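Local coordinates for foldase protein PrsA (Streptococcus pneumoniae, PDB 5TVL) that catalyses the cis-trans isomerisation of peptidyl-prolyl bonds and probably assists the folding of secreted proteins outside the cell membrane, at the interface of chains A and B. Coordinates in Å, arbitrary orientation; residue numbers count along the deposited sequence, not the author numbering. Chains: chain A/B, Foldase protein PrsA.

The interface of chains A and B. Residues chain A 187, 192-195; chain B 66-67, 70.
The guanidinium group of B:Arg70 lies with one face against A:Leu187, whose CD2 methyl sits over the centre of the plane, 4.2 Å above it. Its terminal NH2 donates a hydrogen bond to the side-chain carbonyl OD1 of B:Asn67 (3.0 Å), tilted 16° from the guanidinium plane, and makes a salt bridge with carboxylate OD2 of A:Asp194 (3.4 Å), which lies out of the plane on the side away from A:Leu187. The B:Arg70 chain leaves its helix, 68-75, with CG anti to the backbone N (chi1 -179°) and then bends at chi3, which turns the guanidinium towards chain A. The B:Asn67 amide and A:Asp194 carboxylate planes are 19° apart, the side chains crossing, and the amide's polar contacts are with the A:Asp194 backbone. Its OD1 accepts the A:Asp194 N-H at 2.9 Å, in the carbonyl plane and on a lone pair, while ND2 makes a weak bond to A:Asp194 O (3.3 Å). The donors to OD1 from both chains should hold the amide's orientation, so B:Arg70 also helps position it for this backbone pairing. A:Ser193 packs its CB against the amide and directs OG back to A:Asp194 O. A:Asp194 CG lies 3.6 Å from B:Glu66 CB; the guanidinium presumably offsets the charge of the A:Asp194 carboxylate, 5.8 Å (OD2 to OE2) from that of B:Glu66. The patch, repeated by two-fold symmetry, joins a parvulin-type PpiC domain loop to a helix start in the other copy and may support a dimer, which the crystal alone does not establish.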
# COMPACT_ATOMS: atom_id res chain seq x y z
N LEU A 187 2.58 -9.65 24.42
CA LEU A 187 2.79 -10.82 25.29
C LEU A 187 4.09 -10.71 26.09
O LEU A 187 5.03 -10.02 25.69
CB LEU A 187 2.83 -12.11 24.46
CG LEU A 187 1.55 -12.49 23.73
CD1 LEU A 187 1.83 -13.52 22.64
CD2 LEU A 187 0.49 -13.00 24.70
N VAL A 192 0.71 -16.96 25.81
CA VAL A 192 -0.15 -17.39 24.71
C VAL A 192 -1.27 -16.36 24.50
O VAL A 192 -1.98 -16.02 25.45
CB VAL A 192 -0.77 -18.78 24.99
CG1 VAL A 192 -1.74 -19.18 23.88
CG2 VAL A 192 0.33 -19.83 25.14
N SER A 193 -1.42 -15.88 23.27
CA SER A 193 -2.48 -14.95 22.91
C SER A 193 -3.83 -15.67 22.81
O SER A 193 -3.88 -16.90 22.70
CB SER A 193 -2.17 -14.25 21.58
OG SER A 193 -2.34 -15.13 20.47
N ASP A 194 -4.90 -14.88 22.85
CA ASP A 194 -6.24 -15.36 22.47
C ASP A 194 -6.32 -15.39 20.94
O ASP A 194 -5.33 -15.12 20.25
CB ASP A 194 -7.31 -14.45 23.07
CG ASP A 194 -7.31 -14.48 24.59
OD1 ASP A 194 -7.46 -15.59 25.16
OD2 ASP A 194 -7.17 -13.41 25.21
N VAL A 195 -7.49 -15.73 20.39
CA VAL A 195 -7.66 -15.81 18.93
C VAL A 195 -7.54 -14.42 18.30
O VAL A 195 -8.23 -13.48 18.71
CB VAL A 195 -9.00 -16.48 18.50
CG1 VAL A 195 -9.12 -16.52 16.98
CG2 VAL A 195 -9.11 -17.89 19.08
N GLU B 66 -9.93 -10.73 22.29
CA GLU B 66 -9.61 -10.70 23.72
C GLU B 66 -8.16 -10.31 24.01
O GLU B 66 -7.74 -10.28 25.17
CB GLU B 66 -9.93 -12.07 24.35
CG GLU B 66 -11.39 -12.51 24.23
CD GLU B 66 -12.36 -11.60 24.96
OE1 GLU B 66 -12.81 -10.60 24.36
OE2 GLU B 66 -12.69 -11.88 26.13
N ASN B 67 -7.38 -10.00 22.96
CA ASN B 67 -6.05 -9.40 23.11
C ASN B 67 -6.11 -7.87 23.12
O ASN B 67 -5.08 -7.22 23.33
CB ASN B 67 -5.13 -9.83 21.96
CG ASN B 67 -4.92 -11.33 21.90
OD1 ASN B 67 -4.64 -11.97 22.92
ND2 ASN B 67 -5.03 -11.90 20.70
N ARG B 70 -5.00 -5.95 26.28
CA ARG B 70 -3.57 -6.23 26.43
C ARG B 70 -2.72 -5.44 25.42
O ARG B 70 -1.69 -4.87 25.80
CB ARG B 70 -3.33 -7.74 26.28
CG ARG B 70 -1.88 -8.19 26.42
CD ARG B 70 -1.81 -9.63 26.89
NE ARG B 70 -2.75 -10.51 26.18
CZ ARG B 70 -3.12 -11.73 26.58
NH1 ARG B 70 -2.64 -12.28 27.70
NH2 ARG B 70 -3.99 -12.42 25.85